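Local coordinates for membrane lipoprotein family protein (Aeropyrum pernix, PDB 4PEV) that binds adenosine and probably delivers nucleosides to an ABC transporter as its membrane-attached solute-binding protein, at residues S101-A106 with F120-P125; V223-G228 with E241-Q246; G325-G330 with K387-E392; L331-E336 with D376-V381; G350-P353 with T357-K360. All coordinates share one frame; numbering follows the deposited sequence.

Contact 1: residues S101-A106 with F120-P125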
# COMPACT_ATOMS: atom_id res chain seq x y z
N SER C 101 22.72 9.24 -10.76
CA SER C 101 24.11 8.86 -10.85
C SER C 101 24.36 7.42 -10.43
O SER C 101 25.16 6.70 -11.02
CB SER C 101 24.95 9.75 -9.96
OG SER C 101 26.29 9.37 -10.10
N VAL C 102 23.66 7.02 -9.38
CA VAL C 102 23.72 5.68 -8.82
C VAL C 102 23.10 4.64 -9.77
O VAL C 102 23.61 3.51 -9.92
CB VAL C 102 23.02 5.70 -7.43
CG1 VAL C 102 22.37 4.38 -7.07
CG2 VAL C 102 24.01 6.13 -6.37
N LEU C 103 22.00 5.03 -10.39
CA LEU C 103 21.33 4.16 -11.36
C LEU C 103 22.18 4.01 -12.62
O LEU C 103 22.25 2.94 -13.20
CB LEU C 103 19.96 4.73 -11.69
CG LEU C 103 19.11 3.96 -12.70
CD1 LEU C 103 19.03 2.49 -12.34
CD2 LEU C 103 17.73 4.58 -12.76
N ASP C 104 22.83 5.10 -13.00
CA ASP C 104 23.71 5.14 -14.18
C ASP C 104 24.95 4.26 -13.98
O ASP C 104 25.32 3.50 -14.87
CB ASP C 104 24.08 6.60 -14.49
CG ASP C 104 24.72 6.77 -15.87
OD1 ASP C 104 25.96 6.68 -15.96
OD2 ASP C 104 23.98 7.00 -16.85
N ALA C 105 25.55 4.35 -12.80
CA ALA C 105 26.76 3.58 -12.47
C ALA C 105 26.51 2.09 -12.35
O ALA C 105 27.38 1.30 -12.70
CB ALA C 105 27.38 4.10 -11.18
N ALA C 106 25.35 1.70 -11.84
CA ALA C 106 25.00 0.29 -11.75
C ALA C 106 24.73 -0.33 -13.12
O ALA C 106 25.02 -1.51 -13.35
CB ALA C 106 23.80 0.12 -10.84
N PHE C 120 7.96 4.81 -7.10
CA PHE C 120 7.66 5.82 -8.09
C PHE C 120 8.80 6.81 -8.35
O PHE C 120 8.99 7.21 -9.50
CB PHE C 120 6.41 6.61 -7.67
CG PHE C 120 6.15 7.81 -8.51
CD1 PHE C 120 5.60 7.68 -9.79
CD2 PHE C 120 6.52 9.07 -8.06
CE1 PHE C 120 5.39 8.79 -10.58
CE2 PHE C 120 6.32 10.19 -8.85
CZ PHE C 120 5.75 10.04 -10.11
N LEU C 121 9.54 7.23 -7.32
CA LEU C 121 10.54 8.28 -7.50
C LEU C 121 11.67 7.93 -8.48
O LEU C 121 12.42 8.82 -8.92
CB LEU C 121 11.16 8.71 -6.18
CG LEU C 121 10.26 9.23 -5.05
CD1 LEU C 121 11.13 9.70 -3.89
CD2 LEU C 121 9.36 10.37 -5.53
N TRP C 122 11.79 6.64 -8.81
CA TRP C 122 12.73 6.16 -9.82
C TRP C 122 12.31 6.42 -11.27
O TRP C 122 13.09 6.22 -12.19
CB TRP C 122 12.93 4.64 -9.65
CG TRP C 122 13.81 4.28 -8.52
CD1 TRP C 122 13.48 3.57 -7.41
CD2 TRP C 122 15.20 4.60 -8.39
NE1 TRP C 122 14.57 3.44 -6.59
CE2 TRP C 122 15.64 4.06 -7.17
CE3 TRP C 122 16.12 5.29 -9.20
CZ2 TRP C 122 16.95 4.18 -6.73
CZ3 TRP C 122 17.43 5.41 -8.76
CH2 TRP C 122 17.83 4.86 -7.54
N GLN C 123 11.08 6.86 -11.47
CA GLN C 123 10.52 7.01 -12.81
C GLN C 123 11.22 8.09 -13.61
O GLN C 123 11.52 7.90 -14.77
CB GLN C 123 9.05 7.34 -12.73
CG GLN C 123 8.31 7.07 -14.00
CD GLN C 123 6.96 7.74 -14.00
OE1 GLN C 123 6.00 7.23 -13.43
NE2 GLN C 123 6.89 8.90 -14.62
N GLU C 124 11.45 9.23 -12.98
CA GLU C 124 12.17 10.33 -13.61
C GLU C 124 13.59 9.92 -14.00
O GLU C 124 13.93 9.99 -15.18
CB GLU C 124 12.20 11.54 -12.68
CG GLU C 124 11.26 12.68 -13.05
CD GLU C 124 12.03 13.95 -13.34
OE1 GLU C 124 11.63 15.02 -12.81
OE2 GLU C 124 13.05 13.88 -14.08
N PRO C 125 14.42 9.47 -13.03
CA PRO C 125 15.78 9.09 -13.40
C PRO C 125 15.87 7.96 -14.42
O PRO C 125 16.80 7.95 -15.21
CB PRO C 125 16.37 8.63 -12.06
CG PRO C 125 15.61 9.37 -11.04
CD PRO C 125 14.22 9.36 -11.58

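Contact 2: residues V223-G228 with E241-Q246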
# COMPACT_ATOMS: atom_id res chain seq x y z
N VAL C 223 -10.73 12.38 6.53
CA VAL C 223 -9.64 13.34 6.59
C VAL C 223 -8.38 12.67 6.12
O VAL C 223 -7.93 11.68 6.70
CB VAL C 223 -9.43 13.86 8.02
CG1 VAL C 223 -8.21 14.78 8.08
CG2 VAL C 223 -10.71 14.55 8.49
N TRP C 224 -7.81 13.23 5.06
CA TRP C 224 -6.62 12.70 4.43
C TRP C 224 -5.50 13.69 4.61
O TRP C 224 -5.63 14.84 4.21
CB TRP C 224 -6.90 12.49 2.96
CG TRP C 224 -5.76 11.98 2.21
CD1 TRP C 224 -4.70 12.70 1.75
CD2 TRP C 224 -5.56 10.64 1.78
NE1 TRP C 224 -3.85 11.88 1.05
CE2 TRP C 224 -4.35 10.61 1.06
CE3 TRP C 224 -6.28 9.45 1.95
CZ2 TRP C 224 -3.83 9.44 0.50
CZ3 TRP C 224 -5.77 8.29 1.39
CH2 TRP C 224 -4.56 8.30 0.67
N THR C 225 -4.39 13.25 5.21
CA THR C 225 -3.22 14.09 5.43
C THR C 225 -1.95 13.53 4.79
O THR C 225 -1.46 12.45 5.18
CB THR C 225 -2.98 14.30 6.93
OG1 THR C 225 -4.21 14.66 7.55
CG2 THR C 225 -1.94 15.40 7.17
N TYR C 226 -1.42 14.26 3.81
CA TYR C 226 -0.05 14.06 3.36
C TYR C 226 0.92 14.58 4.42
O TYR C 226 0.82 15.73 4.83
CB TYR C 226 0.19 14.78 2.05
CG TYR C 226 -0.48 14.12 0.88
CD1 TYR C 226 -0.09 12.84 0.46
CD2 TYR C 226 -1.51 14.75 0.20
CE1 TYR C 226 -0.69 12.22 -0.62
CE2 TYR C 226 -2.13 14.14 -0.87
CZ TYR C 226 -1.73 12.88 -1.28
OH TYR C 226 -2.36 12.28 -2.36
N THR C 227 1.82 13.71 4.87
CA THR C 227 2.92 14.10 5.74
C THR C 227 4.12 14.55 4.92
O THR C 227 4.93 15.34 5.39
CB THR C 227 3.43 12.92 6.59
OG1 THR C 227 3.98 11.92 5.72
CG2 THR C 227 2.31 12.34 7.43
N GLY C 228 4.23 14.01 3.71
CA GLY C 228 5.28 14.42 2.79
C GLY C 228 6.50 13.52 2.82
O GLY C 228 7.42 13.68 2.01
N GLU C 241 -1.92 12.07 16.18
CA GLU C 241 -2.40 12.64 17.46
C GLU C 241 -3.26 13.87 17.26
O GLU C 241 -4.23 14.07 18.00
CB GLU C 241 -1.23 13.02 18.35
CG GLU C 241 -0.53 11.86 19.02
CD GLU C 241 0.83 12.24 19.57
OE1 GLU C 241 1.22 13.43 19.48
OE2 GLU C 241 1.52 11.34 20.10
N GLN C 242 -2.88 14.71 16.30
CA GLN C 242 -3.71 15.85 15.91
C GLN C 242 -5.05 15.36 15.43
O GLN C 242 -6.08 15.82 15.93
CB GLN C 242 -3.05 16.68 14.81
CG GLN C 242 -2.64 18.07 15.28
CD GLN C 242 -1.44 18.61 14.52
OE1 GLN C 242 -1.51 19.69 13.91
NE2 GLN C 242 -0.33 17.88 14.56
N MSE C 243 -5.03 14.40 14.50
CA MSE C 243 -6.27 13.83 13.93
C MSE C 243 -7.21 13.23 14.95
O MSE C 243 -8.42 13.34 14.81
CB MSE C 243 -5.90 12.79 12.89
CG MSE C 243 -5.84 13.46 11.52
SE MSE C 243 -4.61 12.48 10.33
CE MSE C 243 -5.73 10.96 9.76
N LEU C 244 -6.67 12.60 15.98
CA LEU C 244 -7.48 12.08 17.06
C LEU C 244 -8.32 13.17 17.69
O LEU C 244 -9.48 12.95 18.01
CB LEU C 244 -6.59 11.43 18.12
CG LEU C 244 -6.29 9.97 17.78
CD1 LEU C 244 -4.93 9.49 18.29
CD2 LEU C 244 -7.42 9.09 18.30
N GLN C 245 -7.74 14.36 17.82
CA GLN C 245 -8.42 15.48 18.45
C GLN C 245 -9.36 16.24 17.54
O GLN C 245 -10.09 17.10 18.02
CB GLN C 245 -7.39 16.43 19.02
CG GLN C 245 -6.64 15.79 20.16
CD GLN C 245 -5.54 16.67 20.69
OE1 GLN C 245 -5.48 17.86 20.38
NE2 GLN C 245 -4.67 16.09 21.49
N GLN C 246 -9.32 15.94 16.24
CA GLN C 246 -10.34 16.37 15.26
C GLN C 246 -11.40 15.25 15.00
O GLN C 246 -12.09 15.25 13.98
CB GLN C 246 -9.66 16.75 13.94
CG GLN C 246 -8.54 17.78 14.05
CD GLN C 246 -7.51 17.66 12.92
OE1 GLN C 246 -7.70 16.93 11.93
NE2 GLN C 246 -6.40 18.38 13.06

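Contact 3: residues G325-G330 with K387-E392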
# COMPACT_ATOMS: atom_id res chain seq x y z
N GLY C 325 -4.40 -5.57 -10.03
CA GLY C 325 -5.53 -5.19 -9.20
C GLY C 325 -6.17 -6.44 -8.63
O GLY C 325 -5.56 -7.51 -8.60
N LEU C 326 -7.42 -6.31 -8.18
CA LEU C 326 -8.15 -7.41 -7.54
C LEU C 326 -8.22 -8.61 -8.45
O LEU C 326 -7.96 -9.71 -8.02
CB LEU C 326 -9.56 -7.00 -7.14
CG LEU C 326 -9.69 -5.76 -6.25
CD1 LEU C 326 -11.13 -5.25 -6.18
CD2 LEU C 326 -9.15 -6.04 -4.85
N LYS C 327 -8.54 -8.39 -9.73
CA LYS C 327 -8.69 -9.50 -10.66
C LYS C 327 -7.50 -10.47 -10.66
O LYS C 327 -7.70 -11.68 -10.72
CB LYS C 327 -8.98 -9.01 -12.09
CG LYS C 327 -9.63 -10.08 -12.97
CD LYS C 327 -9.44 -9.84 -14.46
CE LYS C 327 -10.54 -8.95 -15.03
NZ LYS C 327 -10.34 -8.68 -16.48
N GLU C 328 -6.27 -9.96 -10.58
CA GLU C 328 -5.08 -10.81 -10.73
C GLU C 328 -4.53 -11.36 -9.42
O GLU C 328 -3.61 -12.16 -9.45
CB GLU C 328 -3.96 -10.04 -11.44
CG GLU C 328 -4.33 -9.53 -12.82
CD GLU C 328 -5.07 -8.19 -12.82
OE1 GLU C 328 -5.46 -7.69 -11.75
OE2 GLU C 328 -5.27 -7.63 -13.91
N GLY C 329 -5.08 -10.95 -8.29
CA GLY C 329 -4.50 -11.24 -6.98
C GLY C 329 -3.49 -10.20 -6.54
O GLY C 329 -2.91 -10.31 -5.45
N GLY C 330 -3.27 -9.18 -7.36
CA GLY C 330 -2.23 -8.18 -7.09
C GLY C 330 -2.56 -7.28 -5.91
O GLY C 330 -1.68 -6.75 -5.24
N LYS C 387 -18.36 -5.76 -8.70
CA LYS C 387 -18.56 -4.81 -9.78
C LYS C 387 -17.24 -4.47 -10.45
O LYS C 387 -17.21 -4.16 -11.64
CB LYS C 387 -19.27 -3.54 -9.28
CG LYS C 387 -20.75 -3.79 -9.00
CD LYS C 387 -21.43 -2.70 -8.17
CE LYS C 387 -21.64 -1.43 -8.98
NZ LYS C 387 -22.35 -0.39 -8.18
N ILE C 388 -16.14 -4.58 -9.69
CA ILE C 388 -14.79 -4.24 -10.19
C ILE C 388 -14.19 -5.37 -11.02
O ILE C 388 -13.74 -5.13 -12.14
CB ILE C 388 -13.83 -3.90 -9.03
CG1 ILE C 388 -14.16 -2.50 -8.48
CG2 ILE C 388 -12.37 -3.95 -9.49
CD1 ILE C 388 -13.47 -2.14 -7.18
N ILE C 389 -14.17 -6.57 -10.45
CA ILE C 389 -13.68 -7.76 -11.16
C ILE C 389 -14.42 -8.03 -12.47
O ILE C 389 -13.81 -8.43 -13.47
CB ILE C 389 -13.77 -9.00 -10.25
CG1 ILE C 389 -12.73 -8.89 -9.12
CG2 ILE C 389 -13.59 -10.29 -11.06
CD1 ILE C 389 -12.89 -9.94 -8.04
N SER C 390 -15.74 -7.81 -12.47
CA SER C 390 -16.58 -8.02 -13.65
C SER C 390 -16.29 -7.01 -14.76
O SER C 390 -16.67 -7.23 -15.90
CB SER C 390 -18.07 -7.93 -13.28
OG SER C 390 -18.48 -6.57 -13.18
N GLY C 391 -15.63 -5.91 -14.45
CA GLY C 391 -15.35 -4.90 -15.47
C GLY C 391 -16.45 -3.86 -15.49
O GLY C 391 -16.31 -2.81 -16.11
N GLU C 392 -17.55 -4.15 -14.79
CA GLU C 392 -18.67 -3.21 -14.72
C GLU C 392 -18.22 -1.86 -14.14
O GLU C 392 -18.86 -0.85 -14.38
CB GLU C 392 -19.82 -3.80 -13.90
CG GLU C 392 -21.12 -3.01 -13.96
CD GLU C 392 -21.99 -3.17 -12.71
OE1 GLU C 392 -22.57 -2.15 -12.25
OE2 GLU C 392 -22.09 -4.31 -12.19

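Contact 4: residues L331-E336 with D376-V381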
# COMPACT_ATOMS: atom_id res chain seq x y z
N LEU C 331 -3.86 -7.10 -5.68
CA LEU C 331 -4.37 -6.37 -4.52
C LEU C 331 -5.39 -7.24 -3.79
O LEU C 331 -5.99 -8.12 -4.38
CB LEU C 331 -5.01 -5.05 -4.97
CG LEU C 331 -4.13 -4.17 -5.85
CD1 LEU C 331 -4.92 -2.95 -6.30
CD2 LEU C 331 -2.86 -3.74 -5.12
N GLY C 332 -5.59 -6.99 -2.51
CA GLY C 332 -6.55 -7.74 -1.74
C GLY C 332 -6.69 -7.21 -0.34
O GLY C 332 -6.06 -6.21 0.01
N LEU C 333 -7.54 -7.86 0.46
CA LEU C 333 -7.62 -7.60 1.89
C LEU C 333 -7.04 -8.78 2.65
O LEU C 333 -7.01 -9.92 2.18
CB LEU C 333 -9.06 -7.40 2.34
CG LEU C 333 -9.83 -6.20 1.79
CD1 LEU C 333 -11.24 -6.22 2.33
CD2 LEU C 333 -9.17 -4.88 2.16
N SER C 334 -6.60 -8.45 3.85
CA SER C 334 -6.00 -9.38 4.77
C SER C 334 -7.02 -10.44 5.24
O SER C 334 -8.02 -10.08 5.86
CB SER C 334 -5.51 -8.54 5.95
OG SER C 334 -4.69 -9.26 6.82
N ASP C 335 -6.78 -11.73 4.97
CA ASP C 335 -7.60 -12.83 5.53
C ASP C 335 -6.83 -13.69 6.58
O ASP C 335 -5.70 -13.39 6.90
CB ASP C 335 -8.14 -13.71 4.39
CG ASP C 335 -7.07 -14.61 3.78
OD1 ASP C 335 -6.07 -14.87 4.46
OD2 ASP C 335 -7.23 -15.06 2.62
N GLU C 336 -7.44 -14.76 7.09
CA GLU C 336 -6.83 -15.61 8.15
C GLU C 336 -5.41 -16.05 7.85
O GLU C 336 -4.50 -15.85 8.65
CB GLU C 336 -7.65 -16.89 8.41
CG GLU C 336 -8.91 -16.73 9.25
CD GLU C 336 -10.15 -16.32 8.44
OE1 GLU C 336 -11.27 -16.72 8.85
OE2 GLU C 336 -10.02 -15.61 7.40
N ASP C 376 -23.36 -5.54 6.76
CA ASP C 376 -23.59 -4.57 5.70
C ASP C 376 -22.28 -4.09 5.13
O ASP C 376 -22.17 -3.91 3.92
CB ASP C 376 -24.36 -3.36 6.23
CG ASP C 376 -25.82 -3.68 6.56
OD1 ASP C 376 -26.47 -4.41 5.79
OD2 ASP C 376 -26.30 -3.18 7.60
N GLY C 377 -21.29 -3.88 6.00
CA GLY C 377 -19.92 -3.59 5.59
C GLY C 377 -19.40 -4.61 4.59
O GLY C 377 -18.90 -4.24 3.52
N TRP C 378 -19.55 -5.89 4.94
CA TRP C 378 -19.09 -7.02 4.11
C TRP C 378 -19.89 -7.23 2.84
O TRP C 378 -19.35 -7.65 1.81
CB TRP C 378 -19.13 -8.32 4.91
CG TRP C 378 -18.09 -8.37 5.99
CD1 TRP C 378 -18.29 -8.55 7.33
CD2 TRP C 378 -16.68 -8.21 5.80
NE1 TRP C 378 -17.08 -8.53 7.99
CE2 TRP C 378 -16.08 -8.32 7.08
CE3 TRP C 378 -15.86 -7.99 4.68
CZ2 TRP C 378 -14.69 -8.22 7.26
CZ3 TRP C 378 -14.49 -7.89 4.86
CH2 TRP C 378 -13.92 -8.00 6.14
N ARG C 379 -21.19 -6.96 2.94
CA ARG C 379 -22.13 -7.07 1.84
C ARG C 379 -21.72 -6.02 0.80
O ARG C 379 -21.55 -6.34 -0.37
CB ARG C 379 -23.56 -6.81 2.38
CG ARG C 379 -24.74 -7.32 1.56
CD ARG C 379 -26.05 -6.62 1.97
NE ARG C 379 -26.20 -5.29 1.33
CZ ARG C 379 -26.42 -4.12 1.95
NH1 ARG C 379 -26.57 -4.04 3.27
NH2 ARG C 379 -26.53 -3.01 1.23
N LEU C 380 -21.51 -4.79 1.25
CA LEU C 380 -21.03 -3.70 0.39
C LEU C 380 -19.62 -3.90 -0.17
O LEU C 380 -19.37 -3.56 -1.32
CB LEU C 380 -21.09 -2.36 1.12
CG LEU C 380 -22.51 -1.88 1.42
CD1 LEU C 380 -22.49 -0.74 2.43
CD2 LEU C 380 -23.22 -1.47 0.13
N VAL C 381 -18.69 -4.43 0.65
CA VAL C 381 -17.36 -4.84 0.16
C VAL C 381 -17.53 -5.76 -1.03
O VAL C 381 -17.03 -5.47 -2.10
CB VAL C 381 -16.54 -5.60 1.24
CG1 VAL C 381 -15.35 -6.34 0.61
CG2 VAL C 381 -16.05 -4.64 2.32

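Contact 5: residues G350-P353 with T357-K360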
# COMPACT_ATOMS: atom_id res chain seq x y z
N GLY C 350 11.80 -12.39 15.46
CA GLY C 350 11.87 -11.80 16.79
C GLY C 350 11.38 -10.35 16.89
O GLY C 350 11.69 -9.67 17.87
N GLN C 351 10.62 -9.86 15.92
CA GLN C 351 10.02 -8.53 16.06
C GLN C 351 8.48 -8.55 16.25
O GLN C 351 7.80 -7.55 16.06
CB GLN C 351 10.48 -7.60 14.93
CG GLN C 351 9.98 -7.95 13.55
CD GLN C 351 10.45 -6.96 12.49
OE1 GLN C 351 10.54 -5.75 12.74
NE2 GLN C 351 10.73 -7.46 11.30
N LEU C 352 7.95 -9.70 16.67
CA LEU C 352 6.57 -9.82 17.09
C LEU C 352 6.49 -9.46 18.57
O LEU C 352 7.35 -9.89 19.34
CB LEU C 352 6.09 -11.25 16.89
CG LEU C 352 4.62 -11.54 17.22
CD1 LEU C 352 3.66 -10.96 16.19
CD2 LEU C 352 4.44 -13.04 17.32
N PRO C 353 5.47 -8.70 18.99
CA PRO C 353 5.42 -8.30 20.40
C PRO C 353 5.35 -9.44 21.40
O PRO C 353 4.93 -10.56 21.07
CB PRO C 353 4.16 -7.43 20.48
CG PRO C 353 3.99 -6.90 19.10
CD PRO C 353 4.41 -8.03 18.21
N THR C 357 1.56 -15.14 19.87
CA THR C 357 1.94 -16.07 18.80
C THR C 357 1.19 -15.73 17.50
O THR C 357 0.23 -14.95 17.52
CB THR C 357 1.63 -17.54 19.18
OG1 THR C 357 0.29 -17.65 19.70
CG2 THR C 357 2.64 -18.07 20.20
N PRO C 358 1.62 -16.31 16.36
CA PRO C 358 0.85 -16.19 15.12
C PRO C 358 -0.60 -16.64 15.27
O PRO C 358 -1.49 -15.97 14.75
CB PRO C 358 1.57 -17.13 14.15
CG PRO C 358 2.96 -17.20 14.66
CD PRO C 358 2.92 -16.95 16.14
N GLU C 359 -0.82 -17.75 15.96
CA GLU C 359 -2.18 -18.23 16.18
C GLU C 359 -3.01 -17.25 17.05
O GLU C 359 -4.18 -16.94 16.73
CB GLU C 359 -2.16 -19.65 16.77
CG GLU C 359 -3.54 -20.32 16.90
CD GLU C 359 -4.45 -20.07 15.70
OE1 GLU C 359 -3.93 -20.01 14.56
OE2 GLU C 359 -5.68 -19.93 15.90
N LYS C 360 -2.41 -16.72 18.12
CA LYS C 360 -3.09 -15.74 18.96
C LYS C 360 -3.39 -14.43 18.21
O LYS C 360 -4.41 -13.81 18.44
CB LYS C 360 -2.30 -15.50 20.26
CG LYS C 360 -2.95 -14.59 21.30
CD LYS C 360 -4.45 -14.86 21.54
CE LYS C 360 -4.75 -15.64 22.82
NZ LYS C 360 -4.89 -14.73 24.00

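Contact 1: residues S101-A106 with F120-P125
Leu103, on the helix 99-108, meets Trp122 and Pro125 with two of its carbons. Its CB lies 3.9 Å from Trp122 CZ3, coming obliquely to the six-membered part of the indole. The branch methyl CD2 reaches the same six-membered ring, 4.0 Å from Trp122 CE3, and extends on to Pro125, where it stands 4.3 Å from that residue's CB. One leucine thus bridges an aromatic ring and a proline, and the contact is wholly apolar.

Torsions set the geometry on both sides. In Leu103 the CG is swung opposite the backbone N (chi1 179°), which carries the branch toward Trp122 and Pro125. Trp122 starts off at an angle to its partner, and with CG beside its own backbone N (chi1 -77°) the six-membered end of the indole is brought round to the leucine.

Trp122 sits in a short 3-10 turn, closed by Gln123 N donating to Phe120 O at 2.9 Å. Nearby, Leu121 N donates to Asp60 OD2, and Trp122 itself packs on Asp60, an adenosine-binding residue; the indole lies about 7 Å from the nucleoside, consistent with a second-shell place. Leu103 and Trp122 both rest on Leu117 of strand 114-118, which links helices 99-108 and 123-132 in the chain, and an Asp104-Arg132 salt bridge joins the two helices directly.

Contact 2: residues V223-G228 with E241-Q246
Val223 and Thr225 on the strand 222-226 pack against Met243 of the helix 233-245 within a beta-alpha-beta crossover: the chain runs up this strand, back along the helix and into the parallel strand 248-254, with strand 186-191 lying between the two.

The apolar part is modest. Val223 CG1 lies 4.4 Å from CG of Met243, which is present as selenomethionine. Met243 also rests on Val248 and Phe251, so its side chain fills the layer between helix and sheet.

The end of that side chain meets oxygens at van der Waals distance. SE stands 3.6 Å from Thr225 OG1, the two side chains sliding past one another in opposite directions; OG1 faces SE with the hydroxyl beside the backbone N (chi1 -48°). A bend at chi3 (79°) brings CE to 3.8 Å from Val223 O. The methyl CG1 of Val223 also nears an oxygen, OE1 of Gln246, just past the helix.

Backbone bonding fixes the strand itself, an outer strand of its sheet: Val223 and Thr225 pair with Ala187, Ala189 and Ala191. At the other end the helix finishes loosely, with a weak bond from Gln246 N to Met243 O. The site lies away from the adenosine pocket, and this is structural packing.

The strand also carries aromatic rings. Trp224 points away from the helix and stacks on His202, and its NE1 lies 3.3 Å above the plane of the Tyr226 ring, offset toward its rim.

Contact 3: residues G325-G330 with K387-E392
Leu326 and Lys327 rest against Ile388 and Ile389 where the chain crosses between the two domains: loop 325-330 leaves the last strand of one sheet, 320-324, and enters the edge strand of the other, 331-333. At the start, Gly325 N donates to Glu328 OE1 at 2.9 Å, reaching the carboxylate from above its plane. That carboxylate also forms a salt bridge with Arg158, so the same OE1 is held by two partners. Leu326 makes the main hydrophobic touch. Its CD1 crosses obliquely over Ile388, 3.8 Å from CG2 and close to that residue's CD1 as well, while Leu326 CB lies 4.2 Å from Ile389 CG1. Lys327 runs alongside; bent at chi3 (-88°), it brings CE to 3.7 Å from Ile389 O. Gly329 then takes a positive phi that suits glycine, and Gly330 leads into strand 331-333, its backbone paired with Arg300.

Across the contact, the helix 375-389 is ending, and Gly391 breaks the helical path with positive phi. An ST turn spans this break: Glu392 N donates to Ser390 OG at 3.1 Å with an N-H...O angle of 158°.

Contact 4: residues L331-E336 with D376-V381
Leu333 CD1 carries the contact between 331-336 and 376-381, and it touches two residues about one helical turn apart, Trp378 and Val381. Along the helix, Asp376 comes first and turns its carboxylate to Arg379, whose guanidinium it meets at the edge and in plane as a salt bridge on the side remote from the strand. Gly377 follows; its carbonyl O accepts from Val381 N at 2.9 Å, which keeps the turn carrying both contact residues regular.

Trp378 begins at an angle to the strand, but its ring reaches across. With CG lying next to the backbone N (chi1 -70°), the benzo end is carried forward and CZ3 comes to 4.4 Å from Leu333 CD1. The methyl sits at the indole edge, near its plane, so no stacking is involved. Leu380 N bonds back to Asp376 O at 2.9 Å, and its side chain packs instead on the helices 159-181 and 196-214. Last comes Val381, pointing toward the strand with CG1 4.5 Å from Leu333 CD1. The touch is light, as the 10.3 Å between the CA atoms of Leu333 and Val381 suggests.

Other elements complete the layer: Val166 and Ile169 of helix 159-181 pack on Leu333 and Val381 respectively, and Ile295 supports Trp378. The strand itself pairs antiparallel with 293-299, and beyond it Asp335 N-caps the helix 336-348.

Contact 5: residues G350-P353 with T357-K360
The N-terminal end of helix 358-372, with Thr357 at its N-cap, is touched by Leu352 from the loop that leads out of the preceding helix. One methyl does the work. Leu352 CD2 lies 4.2 Å from Thr357 CA and 4.4 Å from Pro358 CD, so the leucine abuts the backbone of the cap residue and the ring of the proline that follows it. Leu352 reaches this far because its CG points opposite the backbone N (chi1 -177°), extending the branch across the turn; the CA atoms of Leu352 and Thr357 are 8.0 Å apart.

The threonine side chain faces away from the leucine and has another task. Its OG1 accepts from Lys360 N at 3.3 Å, with an N-H...O angle of 157°, which satisfies one of the amides of the first helical turn. The apolar touch and the capping bond therefore use different atoms of Thr357, CA and OG1. At the opposite end of the loop, Gly350 takes a positive phi in a Schellman motif, ending the earlier helix so that the chain can turn.

This is a surface contact in the loop joining helices 336-348 and 358-372. The helix 336-348 lies alongside: its Ala346 packs on Leu352, while Arg340, Ala343 and Glu344 meet Pro358. Arg340 also forms a salt bridge with Glu359, tying the first turn of helix 358-372 to the helix before it.

Burial falls from contact 1, inside the first domain close to the adenosine pocket, to contact 5 at the surface; contacts 2, 3 and 4 are partly buried. All five are joined across by packing alone, and polar bonds lie within the segments or reach other parts of the chain. Contacts 1 and 4 each set a leucine against a tryptophan, contacts 3 and 5 are mainly aliphatic, and contact 2 brings selenium near a hydroxyl. Contacts 2 and 4 lie on the two outer strands of the same mixed sheet, 25 Å apart between centres. Contacts 3 and 4 share helix 375-389 and touch one another through Gly325 and Leu331, while contact 5 is nested in the loop that contact 4 closes.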